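Local structure of EGF family domain-containing protein (4Z80) at residues Gly99-Phe104 with Ser327-Val332; Ala13-Arg18 with Asp459-Ala464; Val167-Met172 with Val186-Pro191; Tyr220-Gln225 with Pro236-Lys241; Ala376-Cys381 with Ala406-Thr411. The protein probably serves as an apical membrane antigen of the parasite that binds a RON2-type partner at the moving junction during host-cell invasion. All blocks are in the same frame, centred on the assembly; numbering follows the deposited sequence.

Contact 1 of 5, residues Gly99-Phe104 with Ser327-Val332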
# COMPACT_ATOMS: atom_id res chain seq x y z
N GLY A 99 -3.95 -1.73 -10.09
CA GLY A 99 -3.72 -3.07 -10.58
C GLY A 99 -2.54 -3.76 -9.91
O GLY A 99 -2.40 -4.98 -10.03
N LYS A 100 -1.71 -3.01 -9.20
CA LYS A 100 -0.48 -3.55 -8.62
C LYS A 100 -0.74 -4.43 -7.40
O LYS A 100 -1.26 -3.96 -6.39
CB LYS A 100 0.48 -2.42 -8.25
CG LYS A 100 1.74 -2.84 -7.50
CD LYS A 100 2.69 -1.65 -7.33
CE LYS A 100 3.86 -1.94 -6.41
NZ LYS A 100 4.82 -0.80 -6.38
N VAL A 101 -0.35 -5.69 -7.51
CA VAL A 101 -0.46 -6.67 -6.44
C VAL A 101 0.91 -7.29 -6.18
O VAL A 101 1.66 -7.54 -7.13
CB VAL A 101 -1.48 -7.78 -6.81
CG1 VAL A 101 -1.49 -8.91 -5.79
CG2 VAL A 101 -2.88 -7.17 -6.97
N ILE A 102 1.24 -7.53 -4.92
CA ILE A 102 2.46 -8.25 -4.58
C ILE A 102 2.21 -9.74 -4.68
O ILE A 102 1.55 -10.33 -3.82
CB ILE A 102 2.98 -7.88 -3.19
CG1 ILE A 102 3.11 -6.36 -3.04
CG2 ILE A 102 4.31 -8.57 -2.93
CD1 ILE A 102 3.91 -5.67 -4.16
N ALA A 103 2.72 -10.34 -5.74
CA ALA A 103 2.52 -11.75 -6.05
C ALA A 103 3.61 -12.61 -5.44
O ALA A 103 4.79 -12.22 -5.44
CB ALA A 103 2.50 -11.96 -7.56
N PHE A 104 3.23 -13.76 -4.91
CA PHE A 104 4.18 -14.77 -4.47
C PHE A 104 4.50 -15.63 -5.69
O PHE A 104 3.60 -16.09 -6.37
CB PHE A 104 3.62 -15.62 -3.34
CG PHE A 104 3.68 -14.95 -2.00
CD1 PHE A 104 3.05 -13.74 -1.77
CD2 PHE A 104 4.37 -15.54 -0.95
CE1 PHE A 104 3.13 -13.13 -0.52
CE2 PHE A 104 4.43 -14.94 0.30
CZ PHE A 104 3.81 -13.74 0.51
N SER A 327 -7.49 -5.56 -11.71
CA SER A 327 -7.77 -4.15 -11.96
C SER A 327 -8.65 -3.47 -10.91
O SER A 327 -8.82 -2.25 -10.96
CB SER A 327 -8.41 -3.97 -13.32
OG SER A 327 -7.53 -4.38 -14.35
N ASN A 328 -9.20 -4.24 -9.98
CA ASN A 328 -9.93 -3.67 -8.86
C ASN A 328 -9.03 -3.32 -7.68
O ASN A 328 -9.44 -2.62 -6.76
CB ASN A 328 -11.00 -4.65 -8.39
CG ASN A 328 -10.43 -6.01 -7.98
OD1 ASN A 328 -9.59 -6.60 -8.69
ND2 ASN A 328 -10.87 -6.52 -6.84
N MET A 329 -7.78 -3.80 -7.71
CA MET A 329 -6.85 -3.61 -6.61
C MET A 329 -5.98 -2.39 -6.82
O MET A 329 -5.68 -2.02 -7.95
CB MET A 329 -5.97 -4.85 -6.43
CG MET A 329 -6.73 -6.13 -6.14
SD MET A 329 -7.92 -5.99 -4.78
CE MET A 329 -6.88 -5.43 -3.46
N VAL A 330 -5.58 -1.78 -5.71
CA VAL A 330 -4.75 -0.58 -5.73
C VAL A 330 -3.67 -0.71 -4.67
O VAL A 330 -3.98 -0.94 -3.50
CB VAL A 330 -5.57 0.70 -5.47
CG1 VAL A 330 -4.79 1.92 -5.88
CG2 VAL A 330 -6.92 0.67 -6.17
N TYR A 331 -2.42 -0.55 -5.07
CA TYR A 331 -1.30 -0.49 -4.15
C TYR A 331 -1.10 0.96 -3.73
O TYR A 331 -0.85 1.83 -4.56
CB TYR A 331 -0.02 -1.06 -4.80
CG TYR A 331 1.16 -1.21 -3.85
CD1 TYR A 331 2.05 -0.16 -3.65
CD2 TYR A 331 1.37 -2.39 -3.15
CE1 TYR A 331 3.13 -0.29 -2.78
CE2 TYR A 331 2.44 -2.53 -2.28
CZ TYR A 331 3.31 -1.48 -2.10
OH TYR A 331 4.37 -1.62 -1.22
N VAL A 332 -1.23 1.21 -2.44
CA VAL A 332 -1.28 2.55 -1.87
C VAL A 332 -0.18 2.71 -0.84
O VAL A 332 -0.12 1.94 0.11
CB VAL A 332 -2.65 2.79 -1.20
CG1 VAL A 332 -2.70 4.12 -0.51
CG2 VAL A 332 -3.76 2.66 -2.24
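This contact sits where the chain passes between two antiparallel sheets of the PAN-like core. Strand 329-332 lies inside a four-stranded sheet edged by strand 97-98. Past Gly-99 the chain leaves that sheet and pairs as strand 101-104 with strand 318-321. One bond marks the point of departure: Gly-99 N donates to Met-329 O over 2.8 Å, with an angle of 160° at the hydrogen. The N-H arrives from above the carbonyl plane. Gly-99 has a phi of 93°, at which a CB would press on the carbonyl oxygen of the preceding residue.

Lys-100 carries most of the side-chain contact. Its CG is anti to the backbone N, and the chain stays extended to the tip. CB runs 3.7 Å from Tyr-331 CB. CG lies beside the same atom. CD reaches the start of the ring, 3.8 Å from Tyr-331 CG. CE then stands over one ring face, 3.9 Å from the Tyr-331 centroid, in a CH-pi contact. NZ makes a cation-pi contact, 4.3 Å from that centroid and 27° off the ring normal. NZ also bonds Gln-297 OE1 and Tyr-57 O, so the ammonium of this buried lysine is probably stabilised by both the ring and these oxygens. Val-101 CG2 packs on Met-329 CB. Lys-100 O is buried 3.5 Å from Tyr-331 CB and has no polar partner in the model.

Contact 2 of 5, residues Ala13-Arg18 with Asp459-Ala464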
# COMPACT_ATOMS: atom_id res chain seq x y z
N ALA A 13 -3.32 21.87 -20.35
CA ALA A 13 -2.09 21.63 -19.60
C ALA A 13 -2.40 21.23 -18.16
O ALA A 13 -1.77 20.32 -17.61
CB ALA A 13 -1.20 22.87 -19.63
N THR A 14 -3.37 21.89 -17.54
CA THR A 14 -3.76 21.57 -16.17
C THR A 14 -4.27 20.14 -16.07
O THR A 14 -3.91 19.42 -15.13
CB THR A 14 -4.83 22.55 -15.66
OG1 THR A 14 -4.25 23.85 -15.52
CG2 THR A 14 -5.40 22.12 -14.31
N TYR A 15 -5.08 19.72 -17.03
CA TYR A 15 -5.60 18.36 -17.05
C TYR A 15 -4.47 17.35 -17.28
O TYR A 15 -4.37 16.35 -16.57
CB TYR A 15 -6.68 18.20 -18.12
CG TYR A 15 -7.09 16.75 -18.35
CD1 TYR A 15 -7.91 16.09 -17.45
CD2 TYR A 15 -6.62 16.04 -19.45
CE1 TYR A 15 -8.26 14.75 -17.65
CE2 TYR A 15 -6.97 14.72 -19.66
CZ TYR A 15 -7.79 14.08 -18.75
OH TYR A 15 -8.12 12.75 -18.98
N MET A 16 -3.62 17.61 -18.27
CA MET A 16 -2.60 16.64 -18.66
C MET A 16 -1.51 16.47 -17.61
O MET A 16 -0.76 15.49 -17.64
CB MET A 16 -1.97 17.04 -20.00
CG MET A 16 -2.90 16.82 -21.19
SD MET A 16 -3.40 15.12 -21.45
CE MET A 16 -1.82 14.35 -21.86
N ASP A 17 -1.44 17.41 -16.67
CA ASP A 17 -0.51 17.33 -15.54
C ASP A 17 -0.68 16.01 -14.77
O ASP A 17 0.28 15.50 -14.20
CB ASP A 17 -0.73 18.54 -14.62
CG ASP A 17 0.19 18.57 -13.41
OD1 ASP A 17 1.40 18.30 -13.54
OD2 ASP A 17 -0.32 18.92 -12.32
N ARG A 18 -1.89 15.44 -14.80
CA ARG A 18 -2.14 14.22 -14.04
C ARG A 18 -1.38 13.02 -14.62
O ARG A 18 -1.30 11.97 -13.98
CB ARG A 18 -3.65 13.91 -13.97
CG ARG A 18 -4.28 13.40 -15.27
CD ARG A 18 -5.82 13.43 -15.21
NE ARG A 18 -6.27 14.75 -14.79
CZ ARG A 18 -7.45 15.00 -14.22
NH1 ARG A 18 -8.33 14.02 -14.02
NH2 ARG A 18 -7.75 16.23 -13.85
N ASP A 459 -12.83 7.05 -21.83
CA ASP A 459 -12.32 8.24 -22.49
C ASP A 459 -11.54 9.13 -21.56
O ASP A 459 -11.85 9.22 -20.37
CB ASP A 459 -13.46 9.05 -23.09
CG ASP A 459 -14.26 8.26 -24.09
OD1 ASP A 459 -13.66 7.75 -25.06
OD2 ASP A 459 -15.50 8.16 -23.91
N PRO A 460 -10.53 9.83 -22.09
CA PRO A 460 -9.96 10.95 -21.36
C PRO A 460 -10.94 12.12 -21.37
O PRO A 460 -11.92 12.07 -22.11
CB PRO A 460 -8.71 11.29 -22.15
CG PRO A 460 -9.11 10.96 -23.56
CD PRO A 460 -9.99 9.75 -23.46
N ASP A 461 -10.68 13.14 -20.58
CA ASP A 461 -11.38 14.41 -20.75
C ASP A 461 -11.11 14.94 -22.16
O ASP A 461 -9.96 14.97 -22.60
CB ASP A 461 -10.94 15.41 -19.67
CG ASP A 461 -11.84 16.63 -19.59
OD1 ASP A 461 -12.08 17.28 -20.62
OD2 ASP A 461 -12.31 16.93 -18.47
N SER A 462 -12.15 15.35 -22.87
CA SER A 462 -12.01 15.80 -24.25
C SER A 462 -11.11 17.05 -24.38
O SER A 462 -10.63 17.34 -25.47
CB SER A 462 -13.39 16.08 -24.86
OG SER A 462 -14.09 17.08 -24.15
N ILE A 463 -10.88 17.77 -23.28
CA ILE A 463 -9.95 18.89 -23.29
C ILE A 463 -8.55 18.47 -23.77
O ILE A 463 -7.81 19.28 -24.33
CB ILE A 463 -9.84 19.54 -21.90
CG1 ILE A 463 -9.10 20.89 -21.95
CG2 ILE A 463 -9.14 18.63 -20.91
CD1 ILE A 463 -9.72 21.92 -22.88
N ALA A 464 -8.22 17.20 -23.56
CA ALA A 464 -6.90 16.68 -23.93
C ALA A 464 -6.72 16.44 -25.43
O ALA A 464 -5.59 16.40 -25.91
CB ALA A 464 -6.65 15.38 -23.20
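Tyr-15 has CG anti to its backbone N (chi1 170°), which sends the ring out from helix 8-16 to the loop 459-464. Asp-461 also has CG anti to its N (chi1 -167°). Its OD1 accepts from Ile-463 N at 3.0 Å through the anti lone pair, an Asx turn. The contact thus joins the N-terminal helix to an Asx turn that leads into the short 3-10 segment 462-464.

The Asx turn presents two groups of Asp-461 to the tyrosine. Asp-461 CB lies over one face of the ring, 3.7 Å from the Tyr-15 centroid, in a CH-pi contact displaced toward CE1. Asp-461 N donates to Tyr-15 OH at 3.0 Å and 159°, which ties down the tip of the ring. At the base of the ring, Ile-463 CG2 touches Tyr-15 CB at 3.7 Å; the two side chains slide past each other in opposite directions. Ala-464 CB meets Tyr-15 CE2 and, at 3.7 Å, Met-16 SD, whose chain bends at chi2 and chi3 to come near. Leu-437 of strand 436-440 backs Ala-464 and Pro-460.

Tyr-15 O is gripped twice, by Arg-18 N and by Arg-18 NE. The second bond is 3.1 Å from Arg-18 NE to Tyr-15 O, in the carbonyl plane. It leaves Tyr-15 CD1 over one face of the guanidinium.

Contact 3 of 5, residues Val167-Met172 with Val186-Pro191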
# COMPACT_ATOMS: atom_id res chain seq x y z
N VAL A 167 0.53 6.29 25.10
CA VAL A 167 0.65 6.00 23.68
C VAL A 167 0.25 7.26 22.91
O VAL A 167 0.97 7.72 22.03
CB VAL A 167 -0.24 4.81 23.24
CG1 VAL A 167 -0.24 4.64 21.72
CG2 VAL A 167 0.20 3.52 23.90
N TYR A 168 -0.90 7.83 23.27
CA TYR A 168 -1.40 9.01 22.58
C TYR A 168 -0.54 10.24 22.80
O TYR A 168 -0.22 10.95 21.84
CB TYR A 168 -2.84 9.32 23.01
CG TYR A 168 -3.45 10.39 22.14
CD1 TYR A 168 -3.71 10.15 20.80
CD2 TYR A 168 -3.73 11.66 22.65
CE1 TYR A 168 -4.25 11.12 19.99
CE2 TYR A 168 -4.27 12.64 21.84
CZ TYR A 168 -4.53 12.37 20.51
OH TYR A 168 -5.07 13.33 19.69
N ARG A 169 -0.15 10.51 24.04
CA ARG A 169 0.48 11.79 24.34
C ARG A 169 2.00 11.80 24.14
O ARG A 169 2.57 12.85 23.84
CB ARG A 169 0.10 12.22 25.76
CG ARG A 169 -1.33 12.75 25.84
CD ARG A 169 -1.92 12.80 27.24
NE ARG A 169 -0.94 12.73 28.32
CZ ARG A 169 -1.25 12.80 29.61
NH1 ARG A 169 -0.29 12.72 30.53
NH2 ARG A 169 -2.52 12.93 29.98
N GLN A 170 2.65 10.64 24.29
CA GLN A 170 4.11 10.56 24.19
C GLN A 170 4.58 10.09 22.81
O GLN A 170 5.72 10.38 22.42
CB GLN A 170 4.70 9.59 25.22
CG GLN A 170 3.95 9.48 26.53
CD GLN A 170 4.54 10.34 27.60
OE1 GLN A 170 4.85 11.51 27.37
NE2 GLN A 170 4.70 9.77 28.79
N ASP A 171 3.75 9.33 22.11
CA ASP A 171 4.13 8.81 20.79
C ASP A 171 3.36 9.47 19.66
O ASP A 171 3.97 9.92 18.70
CB ASP A 171 3.94 7.29 20.72
CG ASP A 171 5.11 6.51 21.31
OD1 ASP A 171 6.16 7.12 21.60
OD2 ASP A 171 4.98 5.28 21.46
N MET A 172 2.04 9.52 19.76
CA MET A 172 1.24 10.03 18.65
C MET A 172 1.26 11.56 18.52
O MET A 172 1.69 12.07 17.49
CB MET A 172 -0.20 9.54 18.78
CG MET A 172 -0.33 8.05 18.49
SD MET A 172 -1.99 7.45 18.86
CE MET A 172 -1.99 5.87 18.02
N VAL A 186 -8.50 7.52 15.91
CA VAL A 186 -7.54 6.79 16.72
C VAL A 186 -6.92 7.75 17.74
O VAL A 186 -5.72 8.02 17.74
CB VAL A 186 -6.49 6.08 15.79
CG1 VAL A 186 -5.76 7.07 14.91
CG2 VAL A 186 -5.53 5.22 16.59
N THR A 187 -7.77 8.26 18.63
CA THR A 187 -7.34 9.17 19.68
C THR A 187 -7.80 8.68 21.05
O THR A 187 -8.53 7.70 21.15
CB THR A 187 -7.91 10.58 19.47
OG1 THR A 187 -9.32 10.55 19.66
CG2 THR A 187 -7.58 11.10 18.07
N GLU A 188 -7.35 9.38 22.09
CA GLU A 188 -7.81 9.12 23.46
C GLU A 188 -9.32 9.03 23.57
O GLU A 188 -9.86 8.11 24.18
CB GLU A 188 -7.34 10.24 24.39
CG GLU A 188 -6.05 9.98 25.12
CD GLU A 188 -5.76 11.07 26.13
OE1 GLU A 188 -6.63 11.33 26.99
OE2 GLU A 188 -4.68 11.68 26.06
N SER A 189 -9.99 10.02 22.99
CA SER A 189 -11.43 10.17 23.13
C SER A 189 -12.22 9.34 22.13
O SER A 189 -13.42 9.12 22.30
CB SER A 189 -11.81 11.64 23.00
OG SER A 189 -11.39 12.17 21.76
N ASN A 190 -11.55 8.89 21.07
CA ASN A 190 -12.19 8.06 20.06
C ASN A 190 -11.22 6.98 19.56
O ASN A 190 -10.67 7.08 18.46
CB ASN A 190 -12.67 8.92 18.89
CG ASN A 190 -13.53 8.14 17.91
OD1 ASN A 190 -14.18 7.16 18.28
ND2 ASN A 190 -13.55 8.59 16.66
N PRO A 191 -10.99 5.96 20.39
CA PRO A 191 -9.97 4.97 20.00
C PRO A 191 -10.45 4.00 18.93
O PRO A 191 -11.65 3.81 18.71
CB PRO A 191 -9.68 4.24 21.31
CG PRO A 191 -10.92 4.38 22.11
CD PRO A 191 -11.53 5.70 21.74
O HOH W 1 -4.95 12.36 29.02
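Tyr-168 lies across the loop 186-191, with Glu-188 N centred over one face of its ring at a height of 3.9 Å. The phenol and Thr-187 run side by side in the same direction, and Tyr-168 CE1 touches Thr-187 CB at 3.7 Å. Glu-188 crosses the ring at about a right angle. Its OE2 lies 3.2 Å from Arg-169 CD. Arg-169 NE is 4.5 Å from Glu-188 OE2, too far for a salt bridge. A water completes the link: it accepts from Arg-169 NH2 at 2.7 Å and donates to Glu-188 OE1 at 2.8 Å. Deeper in, the extended Met-172 puts CE 3.9 Å from Val-186 CG2, and both side chains reach Cys-161.

The loop is held by its own bonds. Thr-187 OG1, in the crowded position between N and carbonyl carbon, accepts from Asn-190 N at 3.1 Å. On the helix, Val-167 O accepts from both Asp-171 N and Met-172 N, as in a wider pi-type turn. Asp-171 OD2 in turn accepts from Gln-10 N of the bound RON2L1 peptide, so this helix borders the partner-binding site. The loop itself combines an ST motif with a classic beta bulge, in which Val-186 and Thr-187 face Asn-190.

Contact 4 of 5, residues Tyr220-Gln225 with Pro236-Lys241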
# COMPACT_ATOMS: atom_id res chain seq x y z
N TYR A 220 -3.20 -14.19 12.88
CA TYR A 220 -2.64 -14.71 14.11
C TYR A 220 -3.73 -14.93 15.14
O TYR A 220 -4.77 -14.29 15.11
CB TYR A 220 -1.54 -13.79 14.64
CG TYR A 220 -1.93 -12.61 15.53
CD1 TYR A 220 -2.47 -11.45 15.00
CD2 TYR A 220 -1.69 -12.66 16.90
CE1 TYR A 220 -2.78 -10.37 15.81
CE2 TYR A 220 -2.00 -11.59 17.72
CZ TYR A 220 -2.55 -10.45 17.17
OH TYR A 220 -2.84 -9.38 17.99
N ASP A 221 -3.47 -15.89 16.03
CA ASP A 221 -4.39 -16.25 17.10
C ASP A 221 -4.18 -15.28 18.27
O ASP A 221 -3.36 -15.52 19.14
CB ASP A 221 -4.14 -17.70 17.51
CG ASP A 221 -5.07 -18.17 18.61
OD1 ASP A 221 -5.96 -17.40 19.02
OD2 ASP A 221 -4.91 -19.33 19.06
N TYR A 222 -4.92 -14.18 18.25
CA TYR A 222 -4.73 -13.13 19.25
C TYR A 222 -5.19 -13.61 20.61
O TYR A 222 -4.64 -13.20 21.63
CB TYR A 222 -5.50 -11.85 18.86
CG TYR A 222 -6.98 -11.94 19.14
CD1 TYR A 222 -7.49 -11.69 20.41
CD2 TYR A 222 -7.87 -12.28 18.13
CE1 TYR A 222 -8.84 -11.80 20.67
CE2 TYR A 222 -9.22 -12.38 18.39
CZ TYR A 222 -9.70 -12.14 19.66
OH TYR A 222 -11.05 -12.24 19.91
N LYS A 223 -6.19 -14.48 20.63
CA LYS A 223 -6.81 -14.90 21.89
C LYS A 223 -6.06 -16.02 22.59
O LYS A 223 -5.94 -16.01 23.82
CB LYS A 223 -8.25 -15.35 21.64
CG LYS A 223 -8.98 -15.79 22.91
CD LYS A 223 -10.42 -16.13 22.60
CE LYS A 223 -11.23 -16.27 23.87
NZ LYS A 223 -12.01 -17.54 23.91
N GLY A 224 -5.58 -16.98 21.82
CA GLY A 224 -5.05 -18.20 22.40
C GLY A 224 -6.19 -19.12 22.78
O GLY A 224 -7.36 -18.75 22.68
N GLN A 225 -5.85 -20.31 23.24
CA GLN A 225 -6.83 -21.35 23.50
C GLN A 225 -7.50 -21.23 24.86
O GLN A 225 -8.50 -21.90 25.12
CB GLN A 225 -6.16 -22.72 23.40
CG GLN A 225 -5.77 -23.11 21.99
CD GLN A 225 -6.79 -24.04 21.36
OE1 GLN A 225 -6.86 -25.22 21.69
NE2 GLN A 225 -7.60 -23.49 20.46
N PRO A 236 -3.21 -21.14 15.49
CA PRO A 236 -3.48 -20.45 14.23
C PRO A 236 -3.77 -21.47 13.13
O PRO A 236 -3.43 -22.65 13.29
CB PRO A 236 -2.18 -19.68 13.98
CG PRO A 236 -1.13 -20.47 14.68
CD PRO A 236 -1.80 -21.01 15.91
N PRO A 237 -4.38 -21.04 12.02
CA PRO A 237 -4.79 -19.66 11.76
C PRO A 237 -6.12 -19.29 12.41
O PRO A 237 -6.96 -20.16 12.65
CB PRO A 237 -4.88 -19.61 10.23
CG PRO A 237 -5.26 -21.00 9.86
CD PRO A 237 -4.63 -21.91 10.86
N HIS A 238 -6.28 -18.01 12.71
CA HIS A 238 -7.53 -17.45 13.21
C HIS A 238 -8.17 -16.61 12.12
O HIS A 238 -7.47 -15.85 11.44
CB HIS A 238 -7.25 -16.60 14.45
CG HIS A 238 -8.42 -15.76 14.87
ND1 HIS A 238 -9.53 -16.28 15.50
CD2 HIS A 238 -8.65 -14.43 14.76
CE1 HIS A 238 -10.39 -15.31 15.75
NE2 HIS A 238 -9.88 -14.18 15.31
N VAL A 239 -9.48 -16.73 11.92
CA VAL A 239 -10.13 -15.96 10.86
C VAL A 239 -10.42 -14.55 11.37
O VAL A 239 -11.09 -14.38 12.39
CB VAL A 239 -11.43 -16.61 10.37
CG1 VAL A 239 -12.05 -15.78 9.24
CG2 VAL A 239 -11.17 -18.02 9.88
N THR A 240 -9.92 -13.55 10.66
CA THR A 240 -10.05 -12.18 11.10
C THR A 240 -11.48 -11.65 10.96
O THR A 240 -12.28 -12.14 10.15
CB THR A 240 -9.13 -11.23 10.32
OG1 THR A 240 -9.52 -11.21 8.95
CG2 THR A 240 -7.67 -11.67 10.43
N LYS A 241 -11.77 -10.64 11.77
CA LYS A 241 -12.99 -9.87 11.63
C LYS A 241 -12.68 -8.56 10.93
O LYS A 241 -11.53 -8.26 10.64
CB LYS A 241 -13.61 -9.59 13.00
CG LYS A 241 -13.99 -10.84 13.78
CD LYS A 241 -15.19 -11.54 13.17
CE LYS A 241 -15.72 -12.60 14.12
NZ LYS A 241 -14.62 -13.42 14.71
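The aromatic contact comes first. Tyr-222 turns an edge toward the face of His-238 in an offset edge-to-face pair, with centroids 5.3 Å apart and planes at 84°. Tyr-222 CE2 makes the closest approach, 3.6 Å from His-238 NE2. Tyr-222 CG in the crowded position between N and carbonyl carbon (chi1 77°) and His-238 CG anti to its N (chi1 168°) bring that edge and face together.

Van der Waals packing runs along the backbone. His-238 CB rests 3.5 Å from Tyr-220 O and 3.9 Å from Asp-221 CA. Asp-221 CB lies 4.1 Å from Pro-236 N, just ahead of the cis peptide bond before Pro-237.

The carboxylate of Asp-221 bonds along both arms. OD1 accepts from Gly-224 N at 2.9 Å, an Asx motif, and OD2 accepts from Asn-235 N. One carboxylate thus ties both ends of the loop that leads out of strand 218-219 and back into strand 238-239.

His-238 NE2 is hydrogen-bonded to Glu-208 OE2, and Tyr-222 OH to Tyr-206 OH. The histidine is therefore held at its tip as well as by the tyrosine edge. Its bond to a carboxylate is consistent with a proton on NE2, and the nearby negative charge would probably stabilise a charged imidazole.

Contact 5 of 5, residues Ala376-Cys381 with Ala406-Thr411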
# COMPACT_ATOMS: atom_id res chain seq x y z
N ALA A 376 1.66 -8.06 -29.62
CA ALA A 376 1.27 -8.12 -28.22
C ALA A 376 -0.22 -7.89 -28.09
O ALA A 376 -0.84 -7.34 -29.00
CB ALA A 376 2.03 -7.09 -27.41
N THR A 377 -0.79 -8.32 -26.97
CA THR A 377 -2.14 -7.92 -26.61
C THR A 377 -2.09 -6.59 -25.87
O THR A 377 -1.02 -6.16 -25.43
CB THR A 377 -2.85 -8.95 -25.71
OG1 THR A 377 -2.15 -9.03 -24.46
CG2 THR A 377 -2.90 -10.34 -26.36
N ALA A 378 -3.23 -5.95 -25.71
CA ALA A 378 -3.26 -4.67 -25.00
C ALA A 378 -2.89 -4.87 -23.53
O ALA A 378 -2.17 -4.05 -22.95
CB ALA A 378 -4.63 -4.03 -25.12
N GLU A 379 -3.37 -5.95 -22.93
CA GLU A 379 -3.00 -6.27 -21.56
C GLU A 379 -1.49 -6.43 -21.42
O GLU A 379 -0.89 -5.92 -20.47
CB GLU A 379 -3.72 -7.54 -21.09
CG GLU A 379 -3.37 -7.94 -19.66
CD GLU A 379 -4.10 -9.19 -19.22
OE1 GLU A 379 -4.82 -9.78 -20.06
OE2 GLU A 379 -3.95 -9.60 -18.05
N GLN A 380 -0.87 -7.16 -22.35
CA GLN A 380 0.58 -7.32 -22.36
C GLN A 380 1.31 -5.98 -22.47
O GLN A 380 2.35 -5.78 -21.84
CB GLN A 380 1.02 -8.25 -23.49
CG GLN A 380 0.70 -9.70 -23.23
CD GLN A 380 1.08 -10.60 -24.39
OE1 GLN A 380 1.15 -10.15 -25.53
NE2 GLN A 380 1.34 -11.86 -24.11
N CYS A 381 0.78 -5.08 -23.28
CA CYS A 381 1.32 -3.74 -23.40
C CYS A 381 1.36 -3.03 -22.06
O CYS A 381 2.39 -2.48 -21.66
CB CYS A 381 0.49 -2.93 -24.40
SG CYS A 381 1.11 -1.32 -24.80
N ALA A 406 2.50 4.24 -22.77
CA ALA A 406 2.52 3.42 -23.96
C ALA A 406 1.25 3.62 -24.77
O ALA A 406 0.17 3.85 -24.21
CB ALA A 406 2.67 1.95 -23.61
N THR A 407 1.38 3.53 -26.09
CA THR A 407 0.25 3.53 -27.00
C THR A 407 0.20 2.17 -27.64
O THR A 407 1.18 1.74 -28.26
CB THR A 407 0.36 4.61 -28.10
OG1 THR A 407 0.34 5.91 -27.51
CG2 THR A 407 -0.77 4.49 -29.13
N PHE A 408 -0.93 1.50 -27.48
CA PHE A 408 -1.19 0.24 -28.15
C PHE A 408 -1.95 0.50 -29.43
O PHE A 408 -2.95 1.21 -29.43
CB PHE A 408 -1.98 -0.70 -27.25
CG PHE A 408 -2.33 -2.01 -27.90
CD1 PHE A 408 -1.39 -3.02 -27.99
CD2 PHE A 408 -3.60 -2.24 -28.39
CE1 PHE A 408 -1.70 -4.22 -28.57
CE2 PHE A 408 -3.92 -3.45 -28.98
CZ PHE A 408 -2.97 -4.45 -29.07
N VAL A 409 -1.46 -0.05 -30.54
CA VAL A 409 -2.11 0.08 -31.83
C VAL A 409 -2.52 -1.30 -32.31
O VAL A 409 -1.67 -2.12 -32.68
CB VAL A 409 -1.18 0.76 -32.87
CG1 VAL A 409 -1.91 0.96 -34.20
CG2 VAL A 409 -0.66 2.09 -32.33
N ALA A 410 -3.82 -1.58 -32.29
CA ALA A 410 -4.34 -2.87 -32.72
C ALA A 410 -4.20 -3.01 -34.22
O ALA A 410 -4.35 -2.04 -34.96
CB ALA A 410 -5.79 -3.03 -32.31
N THR A 411 -3.93 -4.23 -34.66
CA THR A 411 -3.80 -4.50 -36.09
C THR A 411 -5.09 -4.14 -36.82
O THR A 411 -5.06 -3.42 -37.81
CB THR A 411 -3.42 -5.96 -36.34
OG1 THR A 411 -2.16 -6.24 -35.71
CG2 THR A 411 -3.30 -6.25 -37.84
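Phe-408 meets the start of helix 378-387 face-on. Its CG is anti to the backbone N (chi1 178°), so the ring stands out from strand 405-410 and lies with one face against the first turn. Ala-378 CA lies over the ring centre, 3.8 Å above the plane. Ala-378 CB makes a CH-pi contact over the same face, 4.0 Å from the centroid and 15° off the normal. Ala-376 O instead comes to the edge of the ring, in its plane, 3.3 Å from Phe-408 CE1. The aromatic C-H edge, slightly positive, thus faces a carbonyl oxygen.

Cys-381 reaches from one turn further along, its SG anti to its own N. SG sits 3.8 Å from Ala-406 CB and 4.0 Å from Phe-408 CB. This sulfur is in the disulfide to Cys-427 of strand 424-430, which lies between strands 371-377 and 405-410 in the sheet. The helix is therefore joined covalently to the sheet it packs on, an arrangement in keeping with a PAN domain.

The helix start is fixed by a capping box. Gln-380 N donates to Thr-377 OG1 at 3.1 Å, and Thr-377 N donates to Gln-380 OE1 at 3.0 Å, from above the carbonyl plane. The capping bonds lie within residues 376-381. Across the interface the contact is mainly apolar packing on the ring, with Ala-376 O at its edge, so it rests largely on shape and burial, with the disulfide securing it.

In the fold
From the N terminus, contact 2 opens first and closes last: it joins helix 8-16 to the loop after strand 443-447 and encloses the other four. Contact 1 opens next, at the edge of a central sheet, and closes at strand 329-332. Inside its loop lie contacts 3 and 4 in series. Contact 3 ties helix 165-172 to the loop that follows it, and contact 4 closes a short loop between strands 218-219 and 238-239. Contact 5 follows contact 1, packing helix 378-387 on its sheet. No pair crosses or touches. Contacts 3 and 5 lie on opposite sides of the chain's centre, their centres about 50 Å apart.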